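Local atomic coordinates of putative regulator (Escherichia coli O6, PDB entry 3HFI), a protein that probably acts as a DNA-binding transcription regulator of the GntR type, its UTRA domain presumably sensing a small-molecule effector. Residues H133-V138 against F148-L153; Y54-R59 against L68-I73; I103-S108 against F140-P145. All coordinates share one frame; numbering follows the deposited sequence.

Contact 1: H133-V138 against F148-L153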
loop_
_atom_site.group_PDB
_atom_site.type_symbol
_atom_site.label_atom_id
_atom_site.label_comp_id
_atom_site.label_asym_id
_atom_site.label_seq_id
_atom_site.Cartn_x
_atom_site.Cartn_y
_atom_site.Cartn_z
ATOM N N HIS A 133 -7.322 0.349 11.052
ATOM C CA HIS A 133 -6.112 1.059 11.377
ATOM C C HIS A 133 -4.948 0.391 10.628
ATOM O O HIS A 133 -4.795 -0.823 10.654
ATOM C CB HIS A 133 -5.864 1.031 12.866
ATOM C CG HIS A 133 -4.551 1.600 13.262
ATOM N ND1 HIS A 133 -4.247 2.940 13.104
ATOM C CD2 HIS A 133 -3.485 1.045 13.873
ATOM C CE1 HIS A 133 -3.032 3.173 13.551
ATOM N NE2 HIS A 133 -2.547 2.047 14.034
ATOM N N LEU A 134 -4.145 1.209 9.987
ATOM C CA LEU A 134 -2.939 0.770 9.316
ATOM C C LEU A 134 -1.737 1.459 9.919
ATOM O O LEU A 134 -1.786 2.670 10.191
ATOM C CB LEU A 134 -3.098 1.167 7.888
ATOM C CG LEU A 134 -2.077 0.847 6.864
ATOM C CD1 LEU A 134 -2.912 0.015 5.923
ATOM C CD2 LEU A 134 -1.585 2.112 6.180
ATOM N N GLU A 135 -0.673 0.698 10.203
ATOM C CA GLU A 135 0.659 1.299 10.439
ATOM C C GLU A 135 1.480 0.999 9.216
ATOM O O GLU A 135 1.551 -0.143 8.814
ATOM C CB GLU A 135 1.410 0.668 11.605
ATOM C CG GLU A 135 0.860 0.887 12.957
ATOM C CD GLU A 135 1.715 0.172 14.025
ATOM O OE1 GLU A 135 2.228 -0.927 13.774
ATOM O OE2 GLU A 135 1.901 0.693 15.099
ATOM N N GLN A 136 2.170 1.987 8.679
ATOM C CA GLN A 136 2.952 1.802 7.494
ATOM C C GLN A 136 4.324 2.394 7.681
ATOM O O GLN A 136 4.462 3.552 8.103
ATOM C CB GLN A 136 2.290 2.533 6.347
ATOM C CG GLN A 136 3.049 2.325 5.024
ATOM C CD GLN A 136 2.424 3.041 3.891
ATOM O OE1 GLN A 136 2.350 4.304 3.891
ATOM N NE2 GLN A 136 1.930 2.259 2.890
ATOM N N LEU A 137 5.335 1.625 7.352
ATOM C CA LEU A 137 6.708 2.071 7.445
ATOM C C LEU A 137 7.193 2.176 6.005
ATOM O O LEU A 137 7.071 1.244 5.272
ATOM C CB LEU A 137 7.537 1.065 8.268
ATOM C CG LEU A 137 8.938 1.465 8.721
ATOM C CD1 LEU A 137 8.969 2.811 9.420
ATOM C CD2 LEU A 137 9.587 0.394 9.604
ATOM N N VAL A 138 7.775 3.316 5.659
ATOM C CA VAL A 138 8.238 3.666 4.313
ATOM C C VAL A 138 9.753 3.860 4.347
ATOM O O VAL A 138 10.265 4.501 5.259
ATOM C CB VAL A 138 7.504 4.943 3.809
ATOM C CG1 VAL A 138 7.998 5.350 2.400
ATOM C CG2 VAL A 138 5.953 4.691 3.790
ATOM N N PHE A 148 6.990 6.915 9.115
ATOM C CA PHE A 148 6.157 5.947 9.855
ATOM C C PHE A 148 4.785 6.585 10.008
ATOM O O PHE A 148 4.633 7.613 10.693
ATOM C CB PHE A 148 6.751 5.617 11.247
ATOM C CG PHE A 148 5.924 4.667 12.039
ATOM C CD1 PHE A 148 5.672 3.391 11.561
ATOM C CD2 PHE A 148 5.363 5.041 13.239
ATOM C CE1 PHE A 148 4.893 2.521 12.249
ATOM C CE2 PHE A 148 4.540 4.142 13.952
ATOM C CZ PHE A 148 4.344 2.917 13.481
ATOM N N GLY A 149 3.809 6.012 9.313
ATOM C CA GLY A 149 2.462 6.539 9.246
ATOM C C GLY A 149 1.450 5.660 9.932
ATOM O O GLY A 149 1.560 4.426 9.923
ATOM N N ASN A 150 0.472 6.309 10.536
ATOM C CA ASN A 150 -0.695 5.673 11.104
ATOM C C ASN A 150 -1.892 6.189 10.350
ATOM O O ASN A 150 -2.071 7.418 10.263
ATOM C CB ASN A 150 -0.864 6.076 12.553
ATOM C CG ASN A 150 0.005 5.269 13.475
ATOM O OD1 ASN A 150 -0.463 4.332 14.075
ATOM N ND2 ASN A 150 1.279 5.610 13.574
ATOM N N VAL A 151 -2.711 5.279 9.816
ATOM C CA VAL A 151 -3.822 5.665 8.948
ATOM C C VAL A 151 -5.110 5.125 9.539
ATOM O O VAL A 151 -5.161 3.970 9.945
ATOM C CB VAL A 151 -3.631 5.148 7.525
ATOM C CG1 VAL A 151 -4.756 5.573 6.656
ATOM C CG2 VAL A 151 -2.317 5.675 6.947
ATOM N N TRP A 152 -6.142 5.962 9.544
ATOM C CA TRP A 152 -7.436 5.638 10.108
ATOM C C TRP A 152 -8.417 5.684 8.968
ATOM O O TRP A 152 -8.698 6.761 8.436
ATOM C CB TRP A 152 -7.803 6.650 11.162
ATOM C CG TRP A 152 -6.720 6.779 12.124
ATOM C CD1 TRP A 152 -5.623 7.617 12.055
ATOM C CD2 TRP A 152 -6.567 6.007 13.281
ATOM N NE1 TRP A 152 -4.792 7.402 13.121
ATOM C CE2 TRP A 152 -5.351 6.422 13.903
ATOM C CE3 TRP A 152 -7.327 4.997 13.867
ATOM C CZ2 TRP A 152 -4.896 5.854 15.088
ATOM C CZ3 TRP A 152 -6.891 4.445 15.040
ATOM C CH2 TRP A 152 -5.686 4.881 15.653
ATOM N N LEU A 153 -8.911 4.508 8.595
ATOM C CA LEU A 153 -9.537 4.335 7.303
ATOM C C LEU A 153 -10.881 4.006 7.839
ATOM O O LEU A 153 -10.939 3.148 8.671
ATOM C CB LEU A 153 -9.378 2.930 6.750
ATOM C CG LEU A 153 -8.323 2.757 5.665
ATOM C CD1 LEU A 153 -6.951 2.801 6.258
ATOM C CD2 LEU A 153 -8.575 1.409 4.986
#
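H133 and W152 sit across from each other in an antiparallel beta hairpin, strands 130-139 and 144-153 of the UTRA domain, as a non-hydrogen-bonded pair. H133 CG stands anti to the backbone N (chi1 173°), beside the carbonyl carbon. ND1 lies over one face of the W152 indole, 3.5 Å from W152 CH2 and offset toward the rim. The centroids of the imidazole and of the six-membered ring of W152 are 4.2 Å apart and the planes 36° from parallel, an oblique aromatic pair. On the same side of the sheet, E135 meets F148: OE2 lies at the edge of the ring, 3.7 Å from F148 CZ, with carboxylate and ring planes 70° apart. This OE2 is also hydrogen-bonded to Y39 OH, a second partner that helps to fix the carboxylate. The other side carries L134 and V151, which point the same way and touch through L134 CD2 and V151 CG2 at 3.7 Å. Next to them Q136 extends to the second subunit, where NE2 hydrogen-bonds to Y159 O and OE1 to G161 N of that chain, so the hairpin contributes to the dimer interface. Between the two faces, the hydrogen-bonded pairs L134/V151 and Q136/G149 set the register. L134 N donates to V151 O at 2.9 Å, and G149 N reaches Q136 O at 2.8 Å.

Contact 2: Y54-R59 against L68-I73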
loop_
_atom_site.group_PDB
_atom_site.type_symbol
_atom_site.label_atom_id
_atom_site.label_comp_id
_atom_site.label_asym_id
_atom_site.label_seq_id
_atom_site.Cartn_x
_atom_site.Cartn_y
_atom_site.Cartn_z
ATOM N N TYR A 54 5.811 15.612 12.765
ATOM C CA TYR A 54 4.553 14.956 12.830
ATOM C C TYR A 54 3.615 15.763 11.918
ATOM O O TYR A 54 3.606 16.959 11.992
ATOM C CB TYR A 54 4.019 14.994 14.233
ATOM C CG TYR A 54 2.554 14.628 14.348
ATOM C CD1 TYR A 54 2.158 13.302 14.559
ATOM C CD2 TYR A 54 1.575 15.595 14.292
ATOM C CE1 TYR A 54 0.833 12.955 14.707
ATOM C CE2 TYR A 54 0.202 15.252 14.433
ATOM C CZ TYR A 54 -0.143 13.924 14.644
ATOM O OH TYR A 54 -1.479 13.543 14.728
ATOM N N LEU A 55 2.881 15.098 11.024
ATOM C CA LEU A 55 1.912 15.743 10.142
ATOM C C LEU A 55 0.611 15.008 10.275
ATOM O O LEU A 55 0.575 13.778 10.132
ATOM C CB LEU A 55 2.370 15.592 8.713
ATOM C CG LEU A 55 2.778 16.660 7.781
ATOM C CD1 LEU A 55 3.701 17.726 8.441
ATOM C CD2 LEU A 55 3.385 15.967 6.539
ATOM N N GLU A 56 -0.469 15.736 10.501
ATOM C CA GLU A 56 -1.793 15.138 10.469
ATOM C C GLU A 56 -2.550 15.675 9.261
ATOM O O GLU A 56 -2.685 16.909 9.098
ATOM C CB GLU A 56 -2.541 15.495 11.759
ATOM C CG GLU A 56 -3.806 14.723 12.035
ATOM C CD GLU A 56 -4.412 15.111 13.428
ATOM O OE1 GLU A 56 -4.344 16.295 13.851
ATOM O OE2 GLU A 56 -4.952 14.210 14.109
ATOM N N ARG A 57 -3.048 14.753 8.443
ATOM C CA ARG A 57 -3.633 15.061 7.136
ATOM C C ARG A 57 -4.945 14.332 6.975
ATOM O O ARG A 57 -5.065 13.171 7.370
ATOM C CB ARG A 57 -2.664 14.644 6.041
ATOM C CG ARG A 57 -1.468 15.585 5.970
ATOM C CD ARG A 57 -0.256 14.874 5.502
ATOM N NE ARG A 57 -0.366 14.641 4.090
ATOM C CZ ARG A 57 -0.255 13.460 3.480
ATOM N NH1 ARG A 57 -0.004 12.310 4.112
ATOM N NH2 ARG A 57 -0.397 13.434 2.175
ATOM N N LEU A 58 -5.938 15.038 6.432
ATOM C CA LEU A 58 -7.267 14.482 6.281
ATOM C C LEU A 58 -7.487 14.371 4.793
ATOM O O LEU A 58 -7.377 15.353 4.063
ATOM C CB LEU A 58 -8.338 15.363 6.944
ATOM C CG LEU A 58 -9.779 14.829 6.937
ATOM C CD1 LEU A 58 -9.966 13.691 7.925
ATOM C CD2 LEU A 58 -10.758 15.940 7.241
ATOM N N ARG A 59 -7.725 13.158 4.339
ATOM C CA ARG A 59 -7.872 12.927 2.924
ATOM C C ARG A 59 -9.325 12.718 2.662
ATOM O O ARG A 59 -9.930 11.861 3.294
ATOM C CB ARG A 59 -7.139 11.697 2.492
ATOM C CG ARG A 59 -7.625 11.198 1.156
ATOM C CD ARG A 59 -6.529 10.409 0.494
ATOM N NE ARG A 59 -5.348 11.262 0.417
ATOM C CZ ARG A 59 -4.099 10.822 0.354
ATOM N NH1 ARG A 59 -3.830 9.515 0.356
ATOM N NH2 ARG A 59 -3.103 11.695 0.295
ATOM N N LEU A 68 -7.857 9.593 7.818
ATOM C CA LEU A 68 -7.002 10.462 8.624
ATOM C C LEU A 68 -5.608 9.839 8.668
ATOM O O LEU A 68 -5.462 8.671 8.990
ATOM C CB LEU A 68 -7.622 10.629 10.015
ATOM C CG LEU A 68 -6.910 11.511 11.031
ATOM C CD1 LEU A 68 -6.967 12.996 10.658
ATOM C CD2 LEU A 68 -7.631 11.224 12.326
ATOM N N ILE A 69 -4.597 10.617 8.288
ATOM C CA ILE A 69 -3.236 10.158 8.179
ATOM C C ILE A 69 -2.375 10.945 9.141
ATOM O O ILE A 69 -2.408 12.186 9.128
ATOM C CB ILE A 69 -2.685 10.354 6.756
ATOM C CG1 ILE A 69 -3.696 9.804 5.720
ATOM C CG2 ILE A 69 -1.278 9.698 6.657
ATOM C CD1 ILE A 69 -3.294 10.017 4.265
ATOM N N GLU A 70 -1.602 10.234 9.958
ATOM C CA GLU A 70 -0.587 10.831 10.847
ATOM C C GLU A 70 0.767 10.325 10.414
ATOM O O GLU A 70 1.069 9.129 10.566
ATOM C CB GLU A 70 -0.867 10.385 12.259
ATOM C CG GLU A 70 -2.175 10.852 12.705
ATOM C CD GLU A 70 -2.414 10.453 14.124
ATOM O OE1 GLU A 70 -2.897 9.310 14.342
ATOM O OE2 GLU A 70 -2.146 11.309 15.008
ATOM N N ASN A 71 1.544 11.186 9.785
ATOM C CA ASN A 71 2.863 10.853 9.310
ATOM C C ASN A 71 3.923 11.305 10.335
ATOM O O ASN A 71 3.810 12.394 10.906
ATOM C CB ASN A 71 3.145 11.579 7.972
ATOM C CG ASN A 71 2.139 11.293 6.913
ATOM O OD1 ASN A 71 1.413 12.180 6.460
ATOM N ND2 ASN A 71 2.130 10.050 6.451
ATOM N N ARG A 72 4.951 10.502 10.548
ATOM C CA ARG A 72 6.079 10.878 11.340
ATOM C C ARG A 72 7.329 10.609 10.498
ATOM O O ARG A 72 7.605 9.487 10.093
ATOM C CB ARG A 72 6.091 10.053 12.601
ATOM C CG ARG A 72 5.120 10.576 13.662
ATOM C CD ARG A 72 4.962 9.658 14.782
ATOM N NE ARG A 72 4.120 10.211 15.861
ATOM C CZ ARG A 72 2.830 9.914 16.018
ATOM N NH1 ARG A 72 2.208 9.156 15.153
ATOM N NH2 ARG A 72 2.139 10.429 17.004
ATOM N N ILE A 73 8.083 11.673 10.272
ATOM C CA ILE A 73 9.141 11.767 9.262
ATOM C C ILE A 73 10.503 12.060 9.895
ATOM O O ILE A 73 10.622 12.999 10.697
ATOM C CB ILE A 73 8.813 12.892 8.240
ATOM C CG1 ILE A 73 7.476 12.586 7.539
ATOM C CG2 ILE A 73 9.910 12.941 7.222
ATOM C CD1 ILE A 73 6.544 13.799 7.403
#
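Y54-R59 and L68-I73 run antiparallel, their axes 4.6 Å apart at closest and their directions at 161°. L55 pairs with N71 and R57 with I69 through two-way backbone hydrogen bonds; R57 N to I69 O is 2.7 Å. Between and beside them, Y54/R72, E56/E70 and L58/L68 are non-hydrogen-bonded pairs. On the face that carries these last six residues, Y54 makes much of the contact. Its OH donates to E70 OE2 at a modelled 2.3 Å, a doubtful length that says nothing of bond strength. That oxygen lies at the ring edge, with the carboxylate plane 86° from the ring. The Y54 ring rim also meets R72: CD1 sits over the centre of the guanidinium, 3.7 Å from R72 CZ. Strands 51-60 and 65-73 form a beta hairpin within the antiparallel sheet of the UTRA domain, and neighbouring elements supply further partners: E70 OE1 takes a salt bridge from R119 and a hydrogen bond from W152, while R72 NE pairs with E34. E56 OE2 stands 4.1 Å from E70 OE2, a proximity of like charges that R119 and W152 probably offset for E70. On the opposite face, with L55, I69 and N71, the R57 chain bends at chi3, and NH1 donates to a lone pair of N71 OD1 at 2.7 Å, with the acceptor tilted 24° from the guanidinium plane. N71 ND2 binds E147 OE2, so both amide ends have partners. I69 CD1 lies over one face of the R59 guanidinium, 4.0 Å from NH1.

Contact 3: I103-S108 against F140-P145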
loop_
_atom_site.group_PDB
_atom_site.type_symbol
_atom_site.label_atom_id
_atom_site.label_comp_id
_atom_site.label_asym_id
_atom_site.label_seq_id
_atom_site.Cartn_x
_atom_site.Cartn_y
_atom_site.Cartn_z
ATOM N N ILE A 103 12.028 6.300 -2.790
ATOM C CA ILE A 103 11.316 5.321 -1.971
ATOM C C ILE A 103 11.212 3.981 -2.659
ATOM O O ILE A 103 10.682 3.882 -3.754
ATOM C CB ILE A 103 9.929 5.864 -1.586
ATOM C CG1 ILE A 103 10.137 7.094 -0.663
ATOM C CG2 ILE A 103 9.066 4.768 -0.916
ATOM C CD1 ILE A 103 8.873 7.848 -0.421
ATOM N N ARG A 104 11.773 2.955 -2.025
ATOM C CA ARG A 104 11.871 1.653 -2.563
ATOM C C ARG A 104 11.106 0.548 -1.874
ATOM O O ARG A 104 10.910 -0.485 -2.522
ATOM C CB ARG A 104 13.326 1.221 -2.634
ATOM C CG ARG A 104 14.194 2.220 -3.418
ATOM C CD ARG A 104 15.577 1.661 -3.620
ATOM N NE ARG A 104 16.429 2.698 -4.171
ATOM C CZ ARG A 104 16.643 2.893 -5.455
ATOM N NH1 ARG A 104 16.102 2.070 -6.369
ATOM N NH2 ARG A 104 17.451 3.903 -5.838
ATOM N N TYR A 105 10.695 0.748 -0.623
ATOM C CA TYR A 105 9.936 -0.240 0.133
ATOM C C TYR A 105 8.975 0.375 1.102
ATOM O O TYR A 105 9.199 1.479 1.642
ATOM C CB TYR A 105 10.786 -1.187 1.009
ATOM C CG TYR A 105 11.970 -1.792 0.327
ATOM C CD1 TYR A 105 11.909 -3.110 -0.193
ATOM C CD2 TYR A 105 13.167 -1.096 0.214
ATOM C CE1 TYR A 105 13.016 -3.687 -0.840
ATOM C CE2 TYR A 105 14.276 -1.676 -0.409
ATOM C CZ TYR A 105 14.183 -2.958 -0.936
ATOM O OH TYR A 105 15.272 -3.520 -1.577
ATOM N N SER A 106 7.985 -0.439 1.418
ATOM C CA SER A 106 6.834 -0.134 2.246
ATOM C C SER A 106 6.490 -1.414 2.999
ATOM O O SER A 106 6.481 -2.480 2.379
ATOM C CB SER A 106 5.625 0.012 1.313
ATOM O OG SER A 106 5.070 1.128 1.701
ATOM N N GLU A 107 6.049 -1.299 4.256
ATOM C CA GLU A 107 5.474 -2.422 4.957
ATOM C C GLU A 107 4.230 -1.851 5.619
ATOM O O GLU A 107 4.305 -0.792 6.195
ATOM C CB GLU A 107 6.401 -2.873 6.091
ATOM C CG GLU A 107 7.658 -3.534 5.652
ATOM C CD GLU A 107 8.636 -3.841 6.816
ATOM O OE1 GLU A 107 8.544 -3.268 7.933
ATOM O OE2 GLU A 107 9.549 -4.642 6.571
ATOM N N SER A 108 3.130 -2.588 5.635
ATOM C CA SER A 108 1.987 -2.160 6.369
ATOM C C SER A 108 1.492 -3.287 7.231
ATOM O O SER A 108 1.588 -4.448 6.869
ATOM C CB SER A 108 0.871 -1.783 5.394
ATOM O OG SER A 108 1.293 -0.841 4.449
ATOM N N PHE A 140 13.637 4.338 2.176
ATOM C CA PHE A 140 14.478 4.552 1.024
ATOM C C PHE A 140 15.255 3.308 0.642
ATOM O O PHE A 140 15.421 2.977 -0.513
ATOM C CB PHE A 140 15.482 5.633 1.359
ATOM C CG PHE A 140 14.900 7.012 1.472
ATOM C CD1 PHE A 140 13.991 7.499 0.530
ATOM C CD2 PHE A 140 15.292 7.840 2.510
ATOM C CE1 PHE A 140 13.498 8.797 0.644
ATOM C CE2 PHE A 140 14.823 9.169 2.604
ATOM C CZ PHE A 140 13.937 9.633 1.682
ATOM N N SER A 141 15.814 2.636 1.611
ATOM C CA SER A 141 16.538 1.436 1.324
ATOM C C SER A 141 16.147 0.506 2.421
ATOM O O SER A 141 15.557 0.931 3.425
ATOM C CB SER A 141 18.056 1.639 1.330
ATOM O OG SER A 141 18.531 1.916 2.649
ATOM N N ARG A 142 16.503 -0.752 2.233
ATOM C CA ARG A 142 16.142 -1.783 3.160
ATOM C C ARG A 142 16.593 -1.410 4.561
ATOM O O ARG A 142 15.945 -1.751 5.523
ATOM C CB ARG A 142 16.797 -3.105 2.734
ATOM C CG ARG A 142 16.091 -4.316 3.264
ATOM C CD ARG A 142 16.818 -5.593 2.855
ATOM N NE ARG A 142 16.613 -5.914 1.436
ATOM C CZ ARG A 142 15.519 -6.495 0.915
ATOM N NH1 ARG A 142 14.472 -6.840 1.676
ATOM N NH2 ARG A 142 15.473 -6.734 -0.399
ATOM N N GLU A 143 17.679 -0.680 4.699
ATOM C CA GLU A 143 18.169 -0.336 6.019
ATOM C C GLU A 143 17.921 1.096 6.456
ATOM O O GLU A 143 18.396 1.490 7.484
ATOM C CB GLU A 143 19.691 -0.556 6.062
ATOM C CG GLU A 143 20.109 -2.025 5.899
ATOM C CD GLU A 143 20.744 -2.341 4.529
ATOM O OE1 GLU A 143 21.892 -1.871 4.302
ATOM O OE2 GLU A 143 20.136 -3.077 3.703
ATOM N N LEU A 144 17.177 1.866 5.681
ATOM C CA LEU A 144 16.959 3.269 5.949
ATOM C C LEU A 144 15.470 3.649 5.829
ATOM O O LEU A 144 15.014 4.096 4.780
ATOM C CB LEU A 144 17.795 4.066 4.957
ATOM C CG LEU A 144 18.009 5.556 5.078
ATOM C CD1 LEU A 144 18.618 5.897 6.463
ATOM C CD2 LEU A 144 18.990 5.940 3.911
ATOM N N PRO A 145 14.701 3.504 6.917
ATOM C CA PRO A 145 13.360 4.036 6.996
ATOM C C PRO A 145 13.369 5.554 6.942
ATOM O O PRO A 145 14.371 6.175 7.296
ATOM C CB PRO A 145 12.854 3.536 8.381
ATOM C CG PRO A 145 13.799 2.549 8.802
ATOM C CD PRO A 145 15.108 2.948 8.206
HETATM O O HOH W 1 17.903 -1.615 -0.383
#
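Y105 and R142 meet where the start of strand 105-114 passes the turn between strands 130-139 and 144-153. The Y105 side chain leaves the backbone with CB directed toward that turn, and CG stands anti to the carbonyl carbon (chi1 -47°). Further out, CD2 approaches S141 C at 4.0 Å, and CE2 comes 3.6 Å from R142 N. CE1 lies over one face of the R142 guanidinium, offset toward the rim, 3.9 Å from NH2; the two planes are 54° apart. At the tip, OH is 3.4 Å from R142 NH2, but the angle is too poor for a hydrogen bond. A water accepts from R142 N at 3.1 Å and makes a weak bond with Y105 OH, giving a tenuous bridge between the two segments. R104 follows a different path: CG, CD and NE extend past F140 O, with CG nearest at 3.2 Å. Deeper in, I103 CG1 rests 4.0 Å from F140 CE1, and the F140 ring continues onto I95 and S99 of helix 91-99. Beyond this contact, Y105 to S108 pair antiparallel with a strand of the second subunit, carrying the sheet across the interface. Three local motifs shape this end of the hairpin: classic beta bulges where R104 and Y105 face F139 and where F140 and S141 face L144, and a type I beta turn, S141 to L144, that links its two strands.

All three contacts belong to one antiparallel sheet, whose strands run in the order 26-35, 51-60, 65-73, 144-153, 130-139, 105-114. Contact 2 closes first along the chain; contacts 1 and 3 then interleave, since their segments alternate. The centres of contacts 1 and 2 are 9 Å apart, and F148 N to R72 O and W152 N to L68 O, both 2.8 Å, probably join their hairpins by hydrogen bonds. Contact 3 lies 14 Å from contact 1, at the turn end of the same hairpin, and 18 Å from contact 2, which it does not touch. Y105-S108 of contact 3, on the edge strand, extend the sheet into the second subunit, which contact 1 also reaches, chiefly through Q136.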